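Local coordinates for malonyl CoA-acyl carrier protein transacylase (Burkholderia pseudomallei 1710b, PDB 3EZO) that probably transfers the malonyl group from malonyl-CoA to the phosphopantetheine thiol of holo-acyl carrier protein, supplying extender units for fatty acid synthesis, at residues A204-S208 with S209-P213; K250-L253 with V254-A257; L62-T65 with T66-Q69; F167-P170 with A171-V174. All coordinates share one frame; numbering follows the deposited sequence.

Contact 1 of 4, residues A204-S208 with S209-P213; sequences APFHS and SLLKP
Ser208 and Leu210 meet at the exit of a type II beta turn, Pro205 to Ser208, that carries His207, a predicted active-site residue of this FabD-family acyltransferase, just ahead of helix 212-223. Hydrogen bonds set the shape of the loop. The carbonyl of Pro205 is gripped twice by Ser208, by its backbone N, closing the turn, and by its hydroxyl, with OG 2.7 Å from Pro205 O, in the carbonyl plane and on a lone pair. Ser208 OG reaches that carbonyl because it lies between its own backbone N and carbonyl carbon (chi1 79°). The same oxygen takes a weak bond from the backbone of the next turn, Leu210 N to Ser208 OG at 3.3 Å. Ser208 O in turn accepts from Leu211 N at 2.9 Å, the N-H coming from well above the carbonyl plane, and this joins the loop to the N-cap position of the helix.

The CB of His207 points away from residues 209-213, and its imidazole finds its partners elsewhere. Its NE2 is hydrogen-bonded to Ser98 OG, while ND1 is bonded to the carbonyls of Gln256 and Gly259, an arrangement consistent with a Ser-His catalytic pair.

Apolar contacts come chiefly from the leucines. Leu210 crosses the Pro205 ring at about a right angle, its CB 4.0 Å from Pro205 CG. Leu211 spreads its two methyls over different residues: CD1 lies 3.8 Å from Pro205 CD, and, approaching the ring obliquely, Leu211 CD2 lies 3.9 Å from Phe206 CD1.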
loop_
_atom_site.group_PDB
_atom_site.type_symbol
_atom_site.label_atom_id
_atom_site.label_comp_id
_atom_site.label_asym_id
_atom_site.label_seq_id
_atom_site.Cartn_x
_atom_site.Cartn_y
_atom_site.Cartn_z
ATOM N N ALA A 204 0.929 -9.437 12.988
ATOM C CA ALA A 204 0.687 -8.187 13.707
ATOM C C ALA A 204 -0.599 -7.565 13.162
ATOM O O ALA A 204 -0.891 -7.698 11.960
ATOM C CB ALA A 204 1.846 -7.288 13.518
ATOM N N PRO A 205 -1.389 -6.911 14.011
ATOM C CA PRO A 205 -2.736 -6.443 13.616
ATOM C C PRO A 205 -2.722 -5.084 12.943
ATOM O O PRO A 205 -3.271 -4.090 13.478
ATOM C CB PRO A 205 -3.435 -6.347 14.964
ATOM C CG PRO A 205 -2.378 -5.866 15.887
ATOM C CD PRO A 205 -1.092 -6.500 15.403
ATOM N N PHE A 206 -2.096 -5.025 11.776
ATOM C CA PHE A 206 -1.918 -3.774 11.070
ATOM C C PHE A 206 -3.256 -3.089 10.765
ATOM O O PHE A 206 -4.273 -3.734 10.446
ATOM C CB PHE A 206 -1.217 -4.032 9.722
ATOM C CG PHE A 206 0.169 -4.615 9.828
ATOM C CD1 PHE A 206 0.947 -4.489 10.968
ATOM C CD2 PHE A 206 0.720 -5.239 8.729
ATOM C CE1 PHE A 206 2.221 -5.025 11.024
ATOM C CE2 PHE A 206 2.019 -5.791 8.789
ATOM C CZ PHE A 206 2.749 -5.670 9.938
ATOM N N HIS A 207 -3.229 -1.766 10.862
ATOM C CA HIS A 207 -4.355 -0.905 10.519
ATOM C C HIS A 207 -5.523 -1.024 11.509
ATOM O O HIS A 207 -6.554 -0.417 11.287
ATOM C CB HIS A 207 -4.748 -1.098 9.042
ATOM C CG HIS A 207 -3.672 -0.660 8.098
ATOM N ND1 HIS A 207 -3.346 0.669 7.923
ATOM C CD2 HIS A 207 -2.832 -1.369 7.299
ATOM C CE1 HIS A 207 -2.323 0.756 7.077
ATOM N NE2 HIS A 207 -2.003 -0.465 6.672
ATOM N N SER A 208 -5.313 -1.755 12.611
ATOM C CA SER A 208 -6.203 -1.758 13.778
ATOM C C SER A 208 -5.763 -0.747 14.827
ATOM O O SER A 208 -4.602 -0.323 14.871
ATOM C CB SER A 208 -6.284 -3.147 14.430
ATOM O OG SER A 208 -5.158 -3.428 15.255
ATOM N N SER A 209 -6.717 -0.352 15.665
ATOM C CA SER A 209 -6.439 0.534 16.798
ATOM C C SER A 209 -5.402 -0.017 17.749
ATOM O O SER A 209 -4.779 0.741 18.489
ATOM C CB SER A 209 -7.748 0.833 17.554
ATOM O OG SER A 209 -8.364 -0.362 18.024
ATOM N N LEU A 210 -5.181 -1.339 17.747
ATOM C CA LEU A 210 -4.083 -1.927 18.532
ATOM C C LEU A 210 -2.710 -1.449 18.113
ATOM O O LEU A 210 -1.763 -1.506 18.895
ATOM C CB LEU A 210 -4.120 -3.430 18.524
ATOM C CG LEU A 210 -5.465 -4.062 18.851
ATOM C CD1 LEU A 210 -5.233 -5.593 18.879
ATOM C CD2 LEU A 210 -5.943 -3.507 20.137
ATOM N N LEU A 211 -2.597 -0.913 16.898
ATOM C CA LEU A 211 -1.316 -0.435 16.420
ATOM C C LEU A 211 -1.005 1.011 16.804
ATOM O O LEU A 211 -0.040 1.560 16.290
ATOM C CB LEU A 211 -1.184 -0.643 14.903
ATOM C CG LEU A 211 0.089 -1.426 14.513
ATOM C CD1 LEU A 211 -0.035 -2.928 14.825
ATOM C CD2 LEU A 211 0.446 -1.239 13.048
ATOM N N LYS A 212 -1.764 1.629 17.725
ATOM C CA LYS A 212 -1.485 3.009 18.111
ATOM C C LYS A 212 -0.006 3.280 18.442
ATOM O O LYS A 212 0.496 4.379 18.150
ATOM C CB LYS A 212 -2.326 3.413 19.319
ATOM C CG LYS A 212 -1.961 4.760 19.944
ATOM C CD LYS A 212 -2.666 4.976 21.271
ATOM C CE LYS A 212 -2.228 6.250 21.996
ATOM N NZ LYS A 212 -0.840 6.289 22.458
ATOM N N PRO A 213 0.684 2.316 19.103
ATOM C CA PRO A 213 2.079 2.611 19.433
ATOM C C PRO A 213 2.951 2.823 18.195
ATOM O O PRO A 213 3.841 3.626 18.233
ATOM C CB PRO A 213 2.517 1.391 20.257
ATOM C CG PRO A 213 1.201 0.798 20.822
ATOM C CD PRO A 213 0.165 1.114 19.814
#

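Contact 2 of 4, residues K250-L253 with V254-A257; sequences KDAL and VRQA
Backbone bonds from Val254 N to Lys250 O (2.9 Å), from Arg255 N to Asp251 O and from Gln256 N to Ala252 O (3.0 Å) give the i to i+4 spacing of an alpha helix, the last of them bent to 135° at the hydrogen. On one flank the same spacing pairs Asp251 with Arg255 in a salt bridge. Asp251 OD2 receives Arg255 NE at 2.7 Å in a nearly straight bond of 168°, and a longer, weak one from Arg255 NH2. The carboxylate oxygen lies close to the guanidinium plane, at its edge, whereas the guanidinium meets that oxygen from above the carboxylate plane. A bend at chi3 (-65°) folds the arginine back toward the preceding turn. Arg255 NH2 has a second acidic partner, Asp239, so two carboxylates probably share in balancing its charge.

On another flank a water spans the turn, donating to Leu253 O at 2.6 Å and to Gln256 OE1 at 2.7 Å. Gln256 OE1 also accepts from Arg123, while its NE2 donates to Asn237 and to the carbonyl of Ser98, a predicted active-site residue; both ends of this amide are thereby fixed.

Helix 246-256 packs against two others: Leu253 lies on Tyr102 and Leu105 of helix 99-107, and both Leu253 and Val254 reach Leu222 of helix 212-223.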
loop_
_atom_site.group_PDB
_atom_site.type_symbol
_atom_site.label_atom_id
_atom_site.label_comp_id
_atom_site.label_asym_id
_atom_site.label_seq_id
_atom_site.Cartn_x
_atom_site.Cartn_y
_atom_site.Cartn_z
ATOM N N LYS A 250 1.931 14.401 7.031
ATOM C CA LYS A 250 2.526 13.654 8.112
ATOM C C LYS A 250 1.472 13.034 9.024
ATOM O O LYS A 250 1.560 11.836 9.334
ATOM C CB LYS A 250 3.441 14.535 8.962
ATOM C CG LYS A 250 4.661 15.089 8.254
ATOM C CD LYS A 250 5.644 15.754 9.247
ATOM C CE LYS A 250 6.847 16.335 8.510
ATOM N NZ LYS A 250 7.793 16.981 9.414
ATOM N N ASP A 251 0.482 13.831 9.454
ATOM C CA ASP A 251 -0.514 13.314 10.373
ATOM C C ASP A 251 -1.352 12.181 9.751
ATOM O O ASP A 251 -1.690 11.189 10.425
ATOM C CB ASP A 251 -1.450 14.419 10.882
ATOM C CG ASP A 251 -2.384 13.893 11.946
ATOM O OD1 ASP A 251 -1.897 13.459 13.015
ATOM O OD2 ASP A 251 -3.589 13.836 11.654
ATOM N N ALA A 252 -1.650 12.326 8.459
ATOM C CA ALA A 252 -2.356 11.283 7.722
ATOM C C ALA A 252 -1.509 10.014 7.664
ATOM O O ALA A 252 -2.035 8.912 7.763
ATOM C CB ALA A 252 -2.746 11.760 6.339
ATOM N N LEU A 253 -0.196 10.152 7.530
ATOM C CA LEU A 253 0.677 8.964 7.588
ATOM C C LEU A 253 0.717 8.329 8.984
ATOM O O LEU A 253 0.765 7.104 9.091
ATOM C CB LEU A 253 2.099 9.261 7.096
ATOM C CG LEU A 253 2.245 9.613 5.615
ATOM C CD1 LEU A 253 3.738 9.978 5.342
ATOM C CD2 LEU A 253 1.728 8.512 4.695
ATOM N N VAL A 254 0.722 9.162 10.027
ATOM C CA VAL A 254 0.730 8.692 11.440
ATOM C C VAL A 254 -0.531 7.873 11.712
ATOM O O VAL A 254 -0.460 6.714 12.192
ATOM C CB VAL A 254 0.877 9.894 12.429
ATOM C CG1 VAL A 254 0.512 9.517 13.887
ATOM C CG2 VAL A 254 2.282 10.519 12.345
ATOM N N ARG A 255 -1.695 8.437 11.356
ATOM C CA ARG A 255 -2.967 7.792 11.647
ATOM C C ARG A 255 -3.192 6.599 10.743
ATOM O O ARG A 255 -3.877 5.608 11.129
ATOM C CB ARG A 255 -4.120 8.796 11.582
ATOM C CG ARG A 255 -4.146 9.748 12.786
ATOM C CD ARG A 255 -5.340 10.731 12.776
ATOM N NE ARG A 255 -5.242 11.654 11.655
ATOM C CZ ARG A 255 -5.986 11.631 10.554
ATOM N NH1 ARG A 255 -6.945 10.751 10.410
ATOM N NH2 ARG A 255 -5.754 12.528 9.575
ATOM N N GLN A 256 -2.604 6.641 9.558
ATOM C CA GLN A 256 -2.797 5.552 8.588
ATOM C C GLN A 256 -2.447 4.184 9.169
ATOM O O GLN A 256 -3.127 3.202 8.896
ATOM C CB GLN A 256 -1.947 5.783 7.359
ATOM C CG GLN A 256 -2.182 4.824 6.179
ATOM C CD GLN A 256 -0.952 4.508 5.340
ATOM O OE1 GLN A 256 0.135 4.200 5.861
ATOM N NE2 GLN A 256 -1.150 4.458 4.033
ATOM N N ALA A 257 -1.382 4.140 9.954
ATOM C CA ALA A 257 -0.806 2.879 10.385
ATOM C C ALA A 257 -1.737 2.111 11.305
ATOM O O ALA A 257 -1.672 0.876 11.344
ATOM C CB ALA A 257 0.530 3.103 11.050
HETATM O O HOH W 1 1.801 5.028 7.829
#

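Contact 3 of 4, residues L62-T65 with T66-Q69; sequences LNLT and TNTQ
Thr68 reaches back to Leu62 in a local contact at the N-terminal end of helix 65-85, where the chain leaves the short helix 59-62 and starts the next one. The hydroxyl of Thr68 donates to Leu62 O, with OG1 2.8 Å away, in the carbonyl plane and on a lone pair. Its chi1 of -49° sets OG1 anti to the carbonyl carbon, aiming it at the end of the previous helix.

Leu64 holds the N-cap position. Its carbonyl is shared by two amides of the first turn, Asn67 N and Thr68 N, both 2.7 Å from Leu64 O; the Asn67 N-H comes from above the carbonyl plane, and the Thr68 N-H is tilted only 18° from it. The regular pattern follows with Gln69 N to Thr65 O at 3.0 Å. Leu64 and Asn67 run side by side in the same direction, Leu64 CD1 resting 3.9 Å from Asn67 ND2, whose hydrogen bond goes to Glu61 O of helix 59-62.

Gln69 points another way: its NE2 bonds Gln18 and its OE1 accepts from Arg123, while Thr66 and Gln69 both lean on Ala124 of helix 113-128.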
loop_
_atom_site.group_PDB
_atom_site.type_symbol
_atom_site.label_atom_id
_atom_site.label_comp_id
_atom_site.label_asym_id
_atom_site.label_seq_id
_atom_site.Cartn_x
_atom_site.Cartn_y
_atom_site.Cartn_z
ATOM N N LEU A 62 13.028 -11.704 1.342
ATOM C CA LEU A 62 12.300 -10.679 0.614
ATOM C C LEU A 62 11.002 -10.381 1.348
ATOM O O LEU A 62 10.514 -9.229 1.338
ATOM C CB LEU A 62 11.993 -11.126 -0.821
ATOM C CG LEU A 62 11.380 -10.097 -1.785
ATOM C CD1 LEU A 62 12.355 -8.962 -2.129
ATOM C CD2 LEU A 62 10.854 -10.765 -3.052
ATOM N N ASN A 63 10.431 -11.422 1.962
ATOM C CA ASN A 63 9.171 -11.282 2.693
ATOM C C ASN A 63 9.278 -10.845 4.158
ATOM O O ASN A 63 8.267 -10.764 4.827
ATOM C CB ASN A 63 8.387 -12.581 2.675
ATOM C CG ASN A 63 7.947 -12.978 1.335
ATOM O OD1 ASN A 63 7.817 -12.178 0.407
ATOM N ND2 ASN A 63 7.672 -14.242 1.210
ATOM N N LEU A 64 10.450 -10.573 4.683
ATOM C CA LEU A 64 10.502 -9.936 6.001
ATOM C C LEU A 64 9.973 -8.503 5.827
ATOM O O LEU A 64 10.471 -7.780 4.973
ATOM C CB LEU A 64 11.922 -9.861 6.528
ATOM C CG LEU A 64 12.691 -11.183 6.644
ATOM C CD1 LEU A 64 14.119 -10.892 7.016
ATOM C CD2 LEU A 64 11.999 -12.091 7.649
ATOM N N THR A 65 9.010 -8.084 6.646
ATOM C CA THR A 65 8.332 -6.796 6.426
ATOM C C THR A 65 9.289 -5.610 6.413
ATOM O O THR A 65 9.096 -4.675 5.647
ATOM C CB THR A 65 7.202 -6.548 7.452
ATOM O OG1 THR A 65 7.786 -6.175 8.707
ATOM C CG2 THR A 65 6.330 -7.793 7.608
ATOM N N THR A 66 10.331 -5.651 7.239
ATOM C CA THR A 66 11.381 -4.622 7.245
ATOM C C THR A 66 12.137 -4.526 5.914
ATOM O O THR A 66 12.801 -3.516 5.645
ATOM C CB THR A 66 12.429 -4.858 8.394
ATOM O OG1 THR A 66 12.609 -6.286 8.603
ATOM C CG2 THR A 66 11.990 -4.107 9.737
ATOM N N ASN A 67 12.079 -5.602 5.118
ATOM C CA ASN A 67 12.571 -5.584 3.738
ATOM C C ASN A 67 11.449 -5.307 2.769
ATOM O O ASN A 67 11.630 -4.541 1.835
ATOM C CB ASN A 67 13.172 -6.942 3.323
ATOM C CG ASN A 67 14.499 -7.185 3.917
ATOM O OD1 ASN A 67 15.249 -6.239 4.249
ATOM N ND2 ASN A 67 14.855 -8.467 4.018
ATOM N N THR A 68 10.305 -5.954 2.962
ATOM C CA THR A 68 9.204 -5.840 2.019
ATOM C C THR A 68 8.801 -4.351 1.812
ATOM O O THR A 68 8.602 -3.933 0.683
ATOM C CB THR A 68 7.985 -6.706 2.417
ATOM O OG1 THR A 68 8.407 -8.028 2.733
ATOM C CG2 THR A 68 6.988 -6.778 1.289
ATOM N N GLN A 69 8.713 -3.558 2.888
ATOM C CA GLN A 69 8.221 -2.177 2.745
ATOM C C GLN A 69 9.190 -1.298 1.899
ATOM O O GLN A 69 8.779 -0.733 0.883
ATOM C CB GLN A 69 7.869 -1.568 4.115
ATOM C CG GLN A 69 6.610 -2.207 4.703
ATOM C CD GLN A 69 5.978 -1.423 5.811
ATOM O OE1 GLN A 69 6.154 -0.210 5.920
ATOM N NE2 GLN A 69 5.222 -2.126 6.657
#

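Contact 4 of 4, residues F167-P170 with A171-V174; sequences FNAP and AQVV
Gln172 faces Asn168 and Ala169 where strand 162-169 turns back into strand 172-176. From its CB the side chain starts beside Ala169, with CB 3.5 Å from Ala169 O and 4.0 Å from Ala169 CB. The chain leaves CB in the direction opposite its backbone N (chi1 178°), and CG comes within 4.0 Å of Asn168 CB. At the tip, OE1 lies 4.0 Å from Ala169 CB and accepts a weak hydrogen bond from Arg293 of helix 286-294.

The backbone explains why one residue has two opposite it: this is a classic beta bulge in an antiparallel hairpin. Gln172 O takes Asn168 N at 3.2 Å and Ala169 N more weakly at 3.4 Å. Gln172 N returns a bond to Ala169 O at 2.8 Å, closing the type II turn from Ala169 to Gln172, with Pro170 and Ala171 at its corners.

On the other face of the hairpin Phe167 and Val173 form a non-hydrogen-bonded pair, pointing the same way, with Phe167 CD1 4.1 Å from Val173 CG1. Both side chains touch Asp146 of helix 146-156. Asn168 bonds His97 through OD1, and its ND2 lies against Val174 CG2, the two side chains crossing at a slant.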
loop_
_atom_site.group_PDB
_atom_site.type_symbol
_atom_site.label_atom_id
_atom_site.label_comp_id
_atom_site.label_asym_id
_atom_site.label_seq_id
_atom_site.Cartn_x
_atom_site.Cartn_y
_atom_site.Cartn_z
ATOM N N PHE A 167 -10.585 -1.746 3.111
ATOM C CA PHE A 167 -11.666 -1.818 2.161
ATOM C C PHE A 167 -11.105 -1.762 0.734
ATOM O O PHE A 167 -10.870 -0.688 0.199
ATOM C CB PHE A 167 -12.650 -0.664 2.452
ATOM C CG PHE A 167 -13.198 -0.694 3.849
ATOM C CD1 PHE A 167 -14.168 -1.599 4.199
ATOM C CD2 PHE A 167 -12.708 0.162 4.824
ATOM C CE1 PHE A 167 -14.665 -1.622 5.522
ATOM C CE2 PHE A 167 -13.207 0.139 6.122
ATOM C CZ PHE A 167 -14.170 -0.743 6.456
ATOM N N ASN A 168 -10.951 -2.949 0.125
ATOM C CA ASN A 168 -10.155 -3.161 -1.086
ATOM C C ASN A 168 -10.954 -3.205 -2.364
ATOM O O ASN A 168 -10.514 -2.656 -3.378
ATOM C CB ASN A 168 -9.359 -4.467 -0.932
ATOM C CG ASN A 168 -8.240 -4.313 0.060
ATOM O OD1 ASN A 168 -7.914 -3.186 0.465
ATOM N ND2 ASN A 168 -7.674 -5.414 0.495
ATOM N N ALA A 169 -12.118 -3.843 -2.312
ATOM C CA ALA A 169 -13.056 -3.867 -3.438
ATOM C C ALA A 169 -14.387 -4.264 -2.873
ATOM O O ALA A 169 -14.455 -4.794 -1.756
ATOM C CB ALA A 169 -12.598 -4.892 -4.507
ATOM N N PRO A 170 -15.462 -4.002 -3.603
ATOM C CA PRO A 170 -16.736 -4.587 -3.166
ATOM C C PRO A 170 -16.585 -6.065 -2.823
ATOM O O PRO A 170 -16.024 -6.838 -3.607
ATOM C CB PRO A 170 -17.647 -4.429 -4.399
ATOM C CG PRO A 170 -17.046 -3.291 -5.167
ATOM C CD PRO A 170 -15.574 -3.334 -4.912
ATOM N N ALA A 171 -17.087 -6.451 -1.660
ATOM C CA ALA A 171 -17.076 -7.825 -1.232
ATOM C C ALA A 171 -15.680 -8.333 -0.955
ATOM O O ALA A 171 -15.448 -9.543 -0.872
ATOM C CB ALA A 171 -17.836 -8.740 -2.263
ATOM N N GLN A 172 -14.748 -7.413 -0.727
ATOM C CA GLN A 172 -13.387 -7.789 -0.406
ATOM C C GLN A 172 -12.828 -6.874 0.723
ATOM O O GLN A 172 -12.519 -5.697 0.496
ATOM C CB GLN A 172 -12.583 -7.726 -1.688
ATOM C CG GLN A 172 -11.174 -8.027 -1.525
ATOM C CD GLN A 172 -10.474 -8.390 -2.883
ATOM O OE1 GLN A 172 -11.117 -8.612 -3.931
ATOM N NE2 GLN A 172 -9.153 -8.433 -2.837
ATOM N N VAL A 173 -12.772 -7.430 1.939
ATOM C CA VAL A 173 -12.452 -6.668 3.144
ATOM C C VAL A 173 -11.481 -7.442 3.993
ATOM O O VAL A 173 -11.644 -8.644 4.210
ATOM C CB VAL A 173 -13.734 -6.289 3.944
ATOM C CG1 VAL A 173 -13.383 -5.465 5.172
ATOM C CG2 VAL A 173 -14.746 -5.580 3.034
ATOM N N VAL A 174 -10.436 -6.764 4.452
ATOM C CA VAL A 174 -9.524 -7.333 5.400
ATOM C C VAL A 174 -9.841 -6.787 6.787
ATOM O O VAL A 174 -10.012 -5.585 6.970
ATOM C CB VAL A 174 -8.044 -7.043 5.011
ATOM C CG1 VAL A 174 -7.034 -7.505 6.079
ATOM C CG2 VAL A 174 -7.698 -7.663 3.549
#

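In the fold
Contacts 1 and 2 are the pair that touch: His207 ND1 lies 2.7 Å from Gln256 O and His207 N 3.1 Å from Ala257 O, both probable hydrogen bonds, although their centres are about 12 Å apart. Both reach Ser98, the predicted active-site residue at the centre of a probable nucleophile elbow, with the side chains of His207 and Gln256 about 3 Å and 4 Å from its side chain. Contact 3 stands further back, its nearest atoms about 5 Å from contact 1 and 7 Å from contact 2, yet the Gln69 side chain comes within about 6 Å of that of Ser98. Arg123 links Gln69 with Gln256. Contact 4 is more remote, about 6 Å from contact 1 at nearest atoms, in the smaller antiparallel sheet.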